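Archaemetzincin (Archaeoglobus fulgidus, PDB 3ZVS) is a probable zinc metalloprotease of the peptidase M54 family that binds one catalytic and one apparently structural zinc ion, its natural substrate unknown. Local coordinates at residues 83-94 against 115-126. Residues are numbered along the deposited sequence; the frame is centred on the assembly and turned at random.
Sequences GEAELGGARAVL and AVHEIGHVLGLK. With ZN (zinc ion), chain D.
Val122 fills the space between the active-site helix and the hairpin of strands 83-85 and 91-94: its CG2 lies 3.6 Å from Ala92 CB, while CG1, anti to the backbone N (chi1 -178°), reaches the hairpin loop at Gly89 O. Beside it, Ala85 CB presses on His121 CB at 3.4 Å, and at the start of the helix segment Leu94 CD2 covers Ala115 CB. Ala92, Leu94 and Ala115 are buried against Leu66 of strand 65-69, in contrast to the exposed loop, where the side chain of Leu87 crosses that of Lys126 at about a right angle. There a single hydrogen bond, Gly88 N to His121 O (3.1 Å, 167° at the hydrogen), ties the type II turn to the helix end. Glu118, the inferred proton acceptor, bends at chi2 (-51°), laying its carboxylate along the edge strand with OE2 3.6 Å from Gly83 CA. With an alanine here, the space beside Gly83 would probably be left open and the site would lose its presumed base. Apolar contacts and one backbone bond thus hold the helix whose His117 and His121 bind the catalytic zinc with His127, while Glu118 meets the strand without hydrogen bonds, consistent with a role at the metal.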
ATOM      1  N   GLY A  83      -4.588   2.721   2.884  1.00  9.09           N
ATOM      2  CA  GLY A  83      -3.825   3.292   1.809  1.00 10.70           C
ATOM      3  C   GLY A  83      -4.696   4.229   0.983  1.00  9.85           C
ATOM      4  O   GLY A  83      -5.900   4.386   1.236  1.00 10.31           O
ATOM      5  N   GLU A  84      -4.068   4.831  -0.009  1.00  9.86           N
ATOM      6  CA  GLU A  84      -4.725   5.665  -0.997  1.00 10.02           C
ATOM      7  C   GLU A  84      -3.907   5.586  -2.277  1.00  9.31           C
ATOM      8  O   GLU A  84      -2.663   5.518  -2.242  1.00 11.01           O
ATOM      9  CB  GLU A  84      -4.891   7.130  -0.551  1.00 11.49           C
ATOM     10  CG  GLU A  84      -5.823   7.920  -1.532  1.00 13.90           C
ATOM     11  CD  GLU A  84      -6.123   9.354  -1.155  1.00 18.81           C
ATOM     12  OE1 GLU A  84      -5.677   9.787  -0.102  1.00 16.66           O
ATOM     13  OE2 GLU A  84      -6.822  10.041  -1.934  1.00 24.01           O
ATOM     14  N   ALA A  85      -4.585   5.541  -3.420  1.00 10.13           N
ATOM     15  CA  ALA A  85      -3.937   5.406  -4.694  1.00 11.50           C
ATOM     16  C   ALA A  85      -4.555   6.312  -5.741  1.00 12.67           C
ATOM     17  O   ALA A  85      -5.749   6.643  -5.676  1.00 15.45           O
ATOM     18  CB  ALA A  85      -4.017   3.927  -5.167  1.00 11.15           C
ATOM     19  N   GLU A  86      -3.749   6.687  -6.721  1.00 12.84           N
ATOM     20  CA  GLU A  86      -4.261   7.321  -7.939  1.00 14.67           C
ATOM     21  C   GLU A  86      -4.727   6.225  -8.904  1.00 14.31           C
ATOM     22  O   GLU A  86      -3.902   5.490  -9.443  1.00 13.48           O
ATOM     23  CB  GLU A  86      -3.158   8.136  -8.605  1.00 15.85           C
ATOM     24  CG  GLU A  86      -2.597   9.219  -7.702  1.00 15.63           C
ATOM     25  CD  GLU A  86      -1.434   9.965  -8.321  1.00 19.87           C
ATOM     26  OE1 GLU A  86      -0.710   9.404  -9.147  1.00 17.96           O
ATOM     27  OE2 GLU A  86      -1.268  11.158  -7.999  1.00 24.04           O
ATOM     28  N   LEU A  87      -6.036   6.111  -9.132  1.00 14.45           N
ATOM     29  CA  LEU A  87      -6.561   5.068 -10.008  1.00 16.20           C
ATOM     30  C   LEU A  87      -6.068   5.264 -11.443  1.00 17.18           C
ATOM     31  O   LEU A  87      -6.353   6.295 -12.060  1.00 19.73           O
ATOM     32  CB  LEU A  87      -8.091   5.080  -9.961  1.00 15.28           C
ATOM     33  CG  LEU A  87      -8.747   3.990 -10.807  1.00 16.23           C
ATOM     34  CD1 LEU A  87      -8.642   2.601 -10.213  1.00 16.58           C
ATOM     35  CD2 LEU A  87     -10.220   4.315 -11.057  1.00 20.95           C
ATOM     36  N   GLY A  88      -5.291   4.310 -11.935  1.00 15.04           N
ATOM     37  CA  GLY A  88      -4.663   4.418 -13.245  1.00 17.41           C
ATOM     38  C   GLY A  88      -3.626   5.525 -13.388  1.00 18.82           C
ATOM     39  O   GLY A  88      -3.244   5.862 -14.510  1.00 22.61           O
ATOM     40  N   GLY A  89      -3.160   6.065 -12.256  1.00 16.09           N
ATOM     41  CA  GLY A  89      -2.161   7.141 -12.208  1.00 15.29           C
ATOM     42  C   GLY A  89      -0.750   6.614 -11.974  1.00 14.42           C
ATOM     43  O   GLY A  89      -0.296   5.654 -12.602  1.00 16.23           O
ATOM     44  N   ALA A  90      -0.037   7.264 -11.041  1.00 14.17           N
ATOM     45  CA  ALA A  90       1.355   6.922 -10.829  1.00 15.38           C
ATOM     46  C   ALA A  90       1.700   6.516  -9.410  1.00 12.81           C
ATOM     47  O   ALA A  90       2.661   5.764  -9.212  1.00 15.10           O
ATOM     48  CB  ALA A  90       2.221   8.071 -11.244  1.00 17.42           C
ATOM     49  N   ARG A  91       0.933   7.017  -8.444  1.00 12.85           N
ATOM     50  CA  ARG A  91       1.343   6.990  -7.035  1.00 12.64           C
ATOM     51  C   ARG A  91       0.322   6.328  -6.116  1.00 12.23           C
ATOM     52  O   ARG A  91      -0.889   6.417  -6.338  1.00 13.14           O
ATOM     53  CB  ARG A  91       1.538   8.432  -6.527  1.00 15.37           C
ATOM     54  CG  ARG A  91       2.653   9.164  -7.220  1.00 16.99           C
ATOM     55  CD  ARG A  91       2.662  10.620  -6.821  1.00 16.22           C
ATOM     56  NE  ARG A  91       1.602  11.366  -7.471  1.00 18.57           N
ATOM     57  CZ  ARG A  91       1.592  12.691  -7.586  1.00 24.75           C
ATOM     58  NH1 ARG A  91       2.597  13.391  -7.102  1.00 22.18           N
ATOM     59  NH2 ARG A  91       0.575  13.307  -8.184  1.00 31.71           N
ATOM     60  N   ALA A  92       0.812   5.670  -5.064  1.00 11.67           N
ATOM     61  CA  ALA A  92      -0.026   5.195  -3.973  1.00 10.04           C
ATOM     62  C   ALA A  92       0.745   5.262  -2.686  1.00  8.12           C
ATOM     63  O   ALA A  92       1.988   5.406  -2.706  1.00 10.62           O
ATOM     64  CB  ALA A  92      -0.498   3.763  -4.221  1.00 13.17           C
ATOM     65  N   VAL A  93       0.027   5.161  -1.582  1.00 10.14           N
ATOM     66  CA  VAL A  93       0.595   5.051  -0.265  1.00 11.08           C
ATOM     67  C   VAL A  93      -0.083   3.899   0.467  1.00  9.32           C
ATOM     68  O   VAL A  93      -1.277   3.655   0.336  1.00  9.91           O
ATOM     69  CB  VAL A  93       0.498   6.381   0.516  1.00 12.39           C
ATOM     70  CG1 VAL A  93      -0.918   6.778   0.720  1.00 16.57           C
ATOM     71  CG2 VAL A  93       1.211   6.275   1.866  1.00 14.99           C
ATOM     72  N   LEU A  94       0.729   3.158   1.197  1.00  9.59           N
ATOM     73  CA  LEU A  94       0.305   2.089   2.090  1.00  8.97           C
ATOM     74  C   LEU A  94       0.767   2.420   3.516  1.00  8.46           C
ATOM     75  O   LEU A  94       1.928   2.781   3.716  1.00  9.40           O
ATOM     76  CB  LEU A  94       0.982   0.786   1.669  1.00  9.09           C
ATOM     77  CG  LEU A  94       0.880  -0.368   2.665  1.00 11.13           C
ATOM     78  CD1 LEU A  94      -0.541  -0.886   2.859  1.00 10.32           C
ATOM     79  CD2 LEU A  94       1.799  -1.519   2.221  1.00 10.62           C
ATOM     80  N   ALA A 115      -0.037  -3.991   0.038  1.00  9.43           N
ATOM     81  CA  ALA A 115       0.782  -3.353  -0.998  1.00  9.81           C
ATOM     82  C   ALA A 115       0.306  -3.712  -2.410  1.00 10.39           C
ATOM     83  O   ALA A 115       0.187  -2.851  -3.266  1.00 10.12           O
ATOM     84  CB  ALA A 115       2.267  -3.749  -0.839  1.00  8.65           C
ATOM     85  N   VAL A 116       0.046  -4.993  -2.645  1.00  9.42           N
ATOM     86  CA  VAL A 116      -0.450  -5.459  -3.921  1.00  9.49           C
ATOM     87  C   VAL A 116      -1.764  -4.771  -4.261  1.00  8.99           C
ATOM     88  O   VAL A 116      -1.970  -4.333  -5.397  1.00  9.89           O
ATOM     89  CB  VAL A 116      -0.586  -6.973  -3.891  1.00  7.95           C
ATOM     90  CG1 VAL A 116      -1.338  -7.493  -5.129  1.00 10.66           C
ATOM     91  CG2 VAL A 116       0.804  -7.632  -3.865  1.00 10.94           C
ATOM     92  N   HIS A 117      -2.644  -4.651  -3.272  1.00  9.30           N
ATOM     93  CA  HIS A 117      -3.935  -3.960  -3.443  1.00 10.43           C
ATOM     94  C   HIS A 117      -3.734  -2.520  -3.945  1.00 10.07           C
ATOM     95  O   HIS A 117      -4.351  -2.058  -4.889  1.00  9.57           O
ATOM     96  CB  HIS A 117      -4.668  -3.978  -2.104  1.00 10.32           C
ATOM     97  CG  HIS A 117      -6.006  -3.325  -2.142  1.00  9.69           C
ATOM     98  ND1 HIS A 117      -7.174  -4.035  -2.354  1.00  8.95           N
ATOM     99  CD2 HIS A 117      -6.380  -2.021  -2.026  1.00 10.64           C
ATOM    100  CE1 HIS A 117      -8.206  -3.201  -2.330  1.00  8.37           C
ATOM    101  NE2 HIS A 117      -7.749  -1.974  -2.126  1.00 10.68           N
ATOM    102  N   GLU A 118      -2.860  -1.782  -3.265  1.00  9.48           N
ATOM    103  CA  GLU A 118      -2.622  -0.398  -3.651  1.00  8.67           C
ATOM    104  C   GLU A 118      -2.045  -0.296  -5.062  1.00 10.76           C
ATOM    105  O   GLU A 118      -2.433   0.544  -5.854  1.00 11.02           O
ATOM    106  CB  GLU A 118      -1.679   0.282  -2.640  1.00 10.41           C
ATOM    107  CG  GLU A 118      -2.299   0.493  -1.270  1.00 10.95           C
ATOM    108  CD  GLU A 118      -3.641   1.165  -1.312  1.00 10.89           C
ATOM    109  OE1 GLU A 118      -3.816   2.140  -2.091  1.00 12.00           O
ATOM    110  OE2 GLU A 118      -4.553   0.732  -0.589  1.00 12.43           O
ATOM    111  N   ILE A 119      -1.080  -1.126  -5.371  1.00  9.85           N
ATOM    112  CA  ILE A 119      -0.456  -1.084  -6.686  1.00 10.67           C
ATOM    113  C   ILE A 119      -1.495  -1.466  -7.754  1.00 11.97           C
ATOM    114  O   ILE A 119      -1.530  -0.879  -8.813  1.00 11.44           O
ATOM    115  CB  ILE A 119       0.814  -1.983  -6.732  1.00  9.90           C
ATOM    116  CG1 ILE A 119       1.921  -1.387  -5.874  1.00 12.15           C
ATOM    117  CG2 ILE A 119       1.324  -2.161  -8.147  1.00 12.13           C
ATOM    118  CD1 ILE A 119       2.961  -2.416  -5.488  1.00 14.95           C
ATOM    119  N   GLY A 120      -2.366  -2.420  -7.449  1.00 11.24           N
ATOM    120  CA  GLY A 120      -3.430  -2.765  -8.375  1.00 11.38           C
ATOM    121  C   GLY A 120      -4.268  -1.553  -8.730  1.00 11.29           C
ATOM    122  O   GLY A 120      -4.644  -1.401  -9.894  1.00 12.26           O
ATOM    123  N   HIS A 121      -4.599  -0.718  -7.752  1.00 10.64           N
ATOM    124  CA  HIS A 121      -5.302   0.527  -8.067  1.00 10.58           C
ATOM    125  C   HIS A 121      -4.505   1.436  -8.995  1.00 13.18           C
ATOM    126  O   HIS A 121      -5.068   2.011  -9.923  1.00 12.93           O
ATOM    127  CB  HIS A 121      -5.592   1.346  -6.821  1.00  9.93           C
ATOM    128  CG  HIS A 121      -6.709   0.844  -5.944  1.00  8.80           C
ATOM    129  ND1 HIS A 121      -7.963   0.502  -6.405  1.00 10.28           N
ATOM    130  CD2 HIS A 121      -6.769   0.735  -4.597  1.00  9.37           C
ATOM    131  CE1 HIS A 121      -8.742   0.201  -5.368  1.00 10.25           C
ATOM    132  NE2 HIS A 121      -8.029   0.317  -4.263  1.00 10.16           N
ATOM    133  N   VAL A 122      -3.189   1.565  -8.775  1.00 11.57           N
ATOM    134  CA  VAL A 122      -2.390   2.414  -9.659  1.00 12.81           C
ATOM    135  C   VAL A 122      -2.452   1.881 -11.100  1.00 13.37           C
ATOM    136  O   VAL A 122      -2.461   2.668 -12.056  1.00 14.96           O
ATOM    137  CB  VAL A 122      -0.918   2.556  -9.187  1.00 13.10           C
ATOM    138  CG1 VAL A 122      -0.161   3.500 -10.120  1.00 15.88           C
ATOM    139  CG2 VAL A 122      -0.871   3.083  -7.765  1.00 14.14           C
ATOM    140  N   LEU A 123      -2.544   0.569 -11.230  1.00 12.35           N
ATOM    141  CA  LEU A 123      -2.628  -0.088 -12.535  1.00 13.80           C
ATOM    142  C   LEU A 123      -4.020  -0.059 -13.131  1.00 16.90           C
ATOM    143  O   LEU A 123      -4.243  -0.649 -14.185  1.00 21.74           O
ATOM    144  CB  LEU A 123      -2.166  -1.544 -12.465  1.00 14.99           C
ATOM    145  CG  LEU A 123      -0.741  -1.720 -11.983  1.00 15.97           C
ATOM    146  CD1 LEU A 123      -0.393  -3.194 -11.886  1.00 18.94           C
ATOM    147  CD2 LEU A 123       0.231  -0.952 -12.868  1.00 19.04           C
ATOM    148  N   GLY A 124      -4.965   0.555 -12.444  1.00 13.71           N
ATOM    149  CA  GLY A 124      -6.265   0.868 -13.010  1.00 14.95           C
ATOM    150  C   GLY A 124      -7.380  -0.012 -12.504  1.00 14.79           C
ATOM    151  O   GLY A 124      -8.520   0.125 -12.970  1.00 17.25           O
ATOM    152  N   LEU A 125      -7.093  -0.885 -11.543  1.00 12.24           N
ATOM    153  CA  LEU A 125      -8.105  -1.771 -10.984  1.00 11.34           C
ATOM    154  C   LEU A 125      -8.919  -1.119  -9.876  1.00 12.95           C
ATOM    155  O   LEU A 125      -8.381  -0.595  -8.902  1.00 13.09           O
ATOM    156  CB  LEU A 125      -7.489  -3.065 -10.437  1.00 12.34           C
ATOM    157  CG  LEU A 125      -6.710  -3.896 -11.445  1.00 11.44           C
ATOM    158  CD1 LEU A 125      -6.022  -5.058 -10.780  1.00 13.92           C
ATOM    159  CD2 LEU A 125      -7.660  -4.435 -12.499  1.00 15.30           C
ATOM    160  N   LYS A 126     -10.233  -1.135 -10.044  1.00 13.78           N
ATOM    161  CA  LYS A 126     -11.164  -0.757  -8.995  1.00 14.55           C
ATOM    162  C   LYS A 126     -11.400  -1.900  -8.011  1.00 11.23           C
ATOM    163  O   LYS A 126     -10.929  -3.026  -8.212  1.00 12.44           O
ATOM    164  CB  LYS A 126     -12.498  -0.330  -9.613  1.00 16.72           C
ATOM    165  CG  LYS A 126     -12.359   0.859 -10.535  1.00 20.45           C
ATOM    166  CD  LYS A 126     -13.717   1.338 -11.087  1.00 29.06           C
ATOM    167  CE  LYS A 126     -13.510   2.124 -12.386  1.00 43.24           C
ATOM    168  NZ  LYS A 126     -12.918   1.284 -13.503  1.00 53.99           N
TER
HETATM  169 ZN    ZN D1159      -8.751  -0.176  -2.389  1.00 10.42          ZN